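Local atomic coordinates of rhodopsin (Todarodes pacificus, PDB entry 2Z73), a protein that detects light in squid vision, coupling isomerization of its retinal chromophore to G-protein signalling that activates phospholipase C. Residues Val29-Ala32 with Val33-Leu37; Pro90-Thr93 with Ile94-Leu98. All coordinates share one frame; numbering follows the deposited sequence.

Contact 1: residues Val29-Ala32 with Val33-Leu37; sequences VPDA and VYYSL
With chi1 at -79°, Tyr-34 swings its ring back toward the start of the chain, while Val-29 holds CG2 between its own backbone N and carbonyl carbon; the methyl therefore lands over one face of the ring. It is a CH-pi contact, CG2 of Val-29 lying 3.7 Å from the centroid of the Tyr-34 ring. A water closes the loop at the phenol end, bound to Tyr-34 OH at 2.8 Å and accepting from Val-29 N; the same hydroxyl also bonds Gln-28. This is the N-terminal turn of helix 31-61, which becomes transmembrane helix 1, with Pro-30 at its N-cap and Pro-30 O taking the Val-33 N-H at 2.9 Å. Next along the helix, Tyr-35 runs alongside Asp-31, its CE1 3.6 Å from Asp-31 CB. Asp-31 O, which accepts the Tyr-35 N-H at 2.9 Å, also sits over one face of that ring. The carboxylate itself turns to Lys-99 in a salt bridge through OD1. With Tyr-35 cut back to an alanine, Asp-31 CB and Phe-97 of helix 91-97 would probably both lose a packing partner. The next carbonyl, Ala-32 O, is gripped twice by Ser-36, by N at 3.0 Å and by OG at 2.7 Å, from opposite faces of its plane.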
# COMPACT_ATOMS: atom_id res chain seq x y z
N VAL A 29 -15.34 -9.18 -24.77
CA VAL A 29 -14.23 -10.10 -24.60
C VAL A 29 -14.79 -11.50 -24.38
O VAL A 29 -15.92 -11.66 -23.95
CB VAL A 29 -13.36 -9.69 -23.39
CG1 VAL A 29 -12.85 -8.26 -23.59
CG2 VAL A 29 -14.16 -9.81 -22.08
N PRO A 30 -13.99 -12.53 -24.68
CA PRO A 30 -14.39 -13.93 -24.53
C PRO A 30 -14.73 -14.35 -23.09
O PRO A 30 -14.24 -13.75 -22.13
CB PRO A 30 -13.17 -14.69 -25.06
CG PRO A 30 -12.54 -13.71 -26.01
CD PRO A 30 -12.63 -12.43 -25.24
N ASP A 31 -15.55 -15.38 -22.96
CA ASP A 31 -15.94 -15.89 -21.65
C ASP A 31 -14.72 -16.20 -20.78
O ASP A 31 -14.65 -15.79 -19.62
CB ASP A 31 -16.76 -17.17 -21.80
CG ASP A 31 -18.09 -16.94 -22.48
OD1 ASP A 31 -18.38 -15.79 -22.86
OD2 ASP A 31 -18.85 -17.92 -22.63
N ALA A 32 -13.77 -16.92 -21.35
CA ALA A 32 -12.57 -17.30 -20.64
C ALA A 32 -11.88 -16.11 -19.99
O ALA A 32 -11.24 -16.26 -18.95
CB ALA A 32 -11.61 -18.01 -21.58
N VAL A 33 -12.02 -14.94 -20.60
CA VAL A 33 -11.38 -13.75 -20.06
C VAL A 33 -12.10 -13.25 -18.82
O VAL A 33 -11.48 -12.79 -17.86
CB VAL A 33 -11.33 -12.61 -21.09
CG1 VAL A 33 -10.69 -11.38 -20.47
CG2 VAL A 33 -10.56 -13.05 -22.32
N TYR A 34 -13.43 -13.33 -18.84
CA TYR A 34 -14.22 -12.89 -17.71
C TYR A 34 -13.96 -13.82 -16.55
O TYR A 34 -13.77 -13.37 -15.42
CB TYR A 34 -15.71 -12.94 -18.05
CG TYR A 34 -16.21 -11.79 -18.88
CD1 TYR A 34 -16.57 -11.98 -20.22
CD2 TYR A 34 -16.40 -10.52 -18.31
CE1 TYR A 34 -17.11 -10.93 -20.97
CE2 TYR A 34 -16.94 -9.48 -19.04
CZ TYR A 34 -17.30 -9.68 -20.37
OH TYR A 34 -17.87 -8.65 -21.09
N TYR A 35 -13.96 -15.12 -16.84
CA TYR A 35 -13.73 -16.16 -15.84
C TYR A 35 -12.35 -16.06 -15.20
O TYR A 35 -12.20 -16.22 -13.99
CB TYR A 35 -13.93 -17.53 -16.49
CG TYR A 35 -15.33 -17.70 -17.04
CD1 TYR A 35 -15.62 -18.62 -18.04
CD2 TYR A 35 -16.37 -16.90 -16.56
CE1 TYR A 35 -16.91 -18.74 -18.56
CE2 TYR A 35 -17.66 -17.01 -17.07
CZ TYR A 35 -17.92 -17.93 -18.07
OH TYR A 35 -19.20 -18.00 -18.57
N SER A 36 -11.34 -15.79 -16.02
CA SER A 36 -10.01 -15.66 -15.50
C SER A 36 -9.94 -14.42 -14.62
O SER A 36 -9.33 -14.43 -13.55
CB SER A 36 -9.00 -15.55 -16.65
OG SER A 36 -9.07 -16.72 -17.44
N LEU A 37 -10.59 -13.35 -15.08
CA LEU A 37 -10.58 -12.11 -14.31
C LEU A 37 -11.19 -12.32 -12.92
O LEU A 37 -10.62 -11.89 -11.92
CB LEU A 37 -11.36 -11.02 -15.07
CG LEU A 37 -10.61 -10.36 -16.24
CD1 LEU A 37 -11.48 -9.30 -16.90
CD2 LEU A 37 -9.32 -9.73 -15.72
O HOH W 1 -16.18 -7.13 -22.64

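Contact 2: residues Pro90-Thr93 with Ile94-Leu98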
# COMPACT_ATOMS: atom_id res chain seq x y z
N PRO A 90 -17.26 -10.44 -3.06
CA PRO A 90 -17.97 -10.94 -4.24
C PRO A 90 -18.34 -9.91 -5.32
O PRO A 90 -18.77 -10.28 -6.41
CB PRO A 90 -19.23 -11.52 -3.63
CG PRO A 90 -19.59 -10.44 -2.66
CD PRO A 90 -18.23 -10.12 -2.00
N LEU A 91 -18.20 -8.62 -5.03
CA LEU A 91 -18.58 -7.60 -5.99
C LEU A 91 -17.99 -7.76 -7.41
O LEU A 91 -18.72 -7.66 -8.40
CB LEU A 91 -18.26 -6.20 -5.43
CG LEU A 91 -19.06 -5.84 -4.15
CD1 LEU A 91 -18.63 -4.49 -3.60
CD2 LEU A 91 -20.53 -5.84 -4.47
N MET A 92 -16.69 -8.01 -7.53
CA MET A 92 -16.13 -8.15 -8.87
C MET A 92 -16.19 -9.58 -9.35
O MET A 92 -16.73 -9.86 -10.42
CB MET A 92 -14.68 -7.65 -8.92
CG MET A 92 -14.16 -7.53 -10.36
SD MET A 92 -12.45 -6.97 -10.56
CE MET A 92 -12.29 -7.10 -12.30
N THR A 93 -15.65 -10.50 -8.56
CA THR A 93 -15.64 -11.90 -8.92
C THR A 93 -17.00 -12.38 -9.40
O THR A 93 -17.09 -13.02 -10.45
CB THR A 93 -15.17 -12.75 -7.74
OG1 THR A 93 -13.89 -12.29 -7.32
CG2 THR A 93 -15.08 -14.24 -8.12
N ILE A 94 -18.06 -12.09 -8.65
CA ILE A 94 -19.40 -12.52 -9.03
C ILE A 94 -19.81 -11.82 -10.32
O ILE A 94 -20.43 -12.43 -11.19
CB ILE A 94 -20.43 -12.24 -7.91
CG1 ILE A 94 -20.18 -13.19 -6.74
CG2 ILE A 94 -21.85 -12.42 -8.42
CD1 ILE A 94 -20.30 -14.64 -7.10
N SER A 95 -19.46 -10.54 -10.45
CA SER A 95 -19.79 -9.78 -11.64
C SER A 95 -19.17 -10.40 -12.87
O SER A 95 -19.81 -10.51 -13.91
CB SER A 95 -19.31 -8.33 -11.50
OG SER A 95 -20.24 -7.59 -10.74
N CYS A 96 -17.91 -10.82 -12.74
CA CYS A 96 -17.24 -11.44 -13.87
C CYS A 96 -17.94 -12.71 -14.31
O CYS A 96 -18.35 -12.82 -15.47
CB CYS A 96 -15.78 -11.74 -13.52
SG CYS A 96 -14.73 -10.26 -13.44
N PHE A 97 -18.10 -13.67 -13.40
CA PHE A 97 -18.76 -14.93 -13.75
C PHE A 97 -20.12 -14.80 -14.41
O PHE A 97 -20.62 -15.77 -14.94
CB PHE A 97 -18.88 -15.83 -12.52
CG PHE A 97 -17.57 -16.21 -11.92
CD1 PHE A 97 -16.45 -16.42 -12.73
CD2 PHE A 97 -17.45 -16.37 -10.55
CE1 PHE A 97 -15.23 -16.78 -12.17
CE2 PHE A 97 -16.23 -16.72 -9.98
CZ PHE A 97 -15.12 -16.93 -10.79
N LEU A 98 -20.71 -13.61 -14.36
CA LEU A 98 -22.02 -13.38 -14.97
C LEU A 98 -21.84 -12.44 -16.14
O LEU A 98 -22.79 -12.10 -16.85
CB LEU A 98 -22.98 -12.74 -13.97
CG LEU A 98 -23.39 -13.57 -12.76
CD1 LEU A 98 -24.17 -12.69 -11.80
CD2 LEU A 98 -24.22 -14.78 -13.22
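Pro-90 and Ile-94 meet where the short helix 91-97 starts, the extracellular end of transmembrane helix 2 in the seven-helix receptor fold. A cis peptide bond precedes Pro-90, whose carbonyl O receives the Ile-94 N-H at 3.0 Å, the donor tilted 31° from the carbonyl plane. Beside that bond, Pro-90 CB rests 3.7 Å from Ile-94 CG1. The next carbonyl is served by a side chain: Ser-95 OG donates to Leu-91 O at 2.8 Å, almost in line with the C=O bond. With chi1 at -81° the serine oxygen lies beside its own backbone N and folds back over the preceding turn; a weak second contact with Lys-100 O can only share the same proton. Met-92 O takes the Cys-96 N-H at 2.8 Å, again nearly straight off the carbonyl. Met-92, extended beyond CG, carries its side chain toward helix 294-306, where it touches Lys-305, which carries the retinal as a retinylidene lysine in the native pigment. Its CE is 4.2 Å from Cys-96 SG, a loose touch. The single Thr-93 hydroxyl proton is shared weakly between Gly-88 O and Gly-38 O, the latter in helix 31-61. Thr-93 O accepts from Phe-97 N at 3.2 Å and also sits over one face of that residue's ring. Thr-93 and Phe-97 run side by side, methyl CG2 of Thr-93 approaching Phe-97 CE2 to 3.3 Å.

How the contacts relate
Contact 1 opens helix 31-61 on the extracellular surface, whereas contact 2 lies at the same end of the bundle but is partly buried, within the short helix 91-97. The two touch directly, their centres about 11 Å apart: Tyr-34 O lies 3.2 Å from Cys-96 CB, Leu-37 CB packs against Cys-96 SG, and Tyr-35 meets Phe-97. In both a proline immediately precedes the helix, and in each a serine hydroxyl bonds a carbonyl four residues back, but the surroundings differ. Contact 1 uses a water and the hydroxyl of the buried Tyr-34, and its Asp-31 pairs outward with Lys-99; contact 2 has no charged side chain, and the side chain of Met-92 lies about 6 Å from the bound retinal.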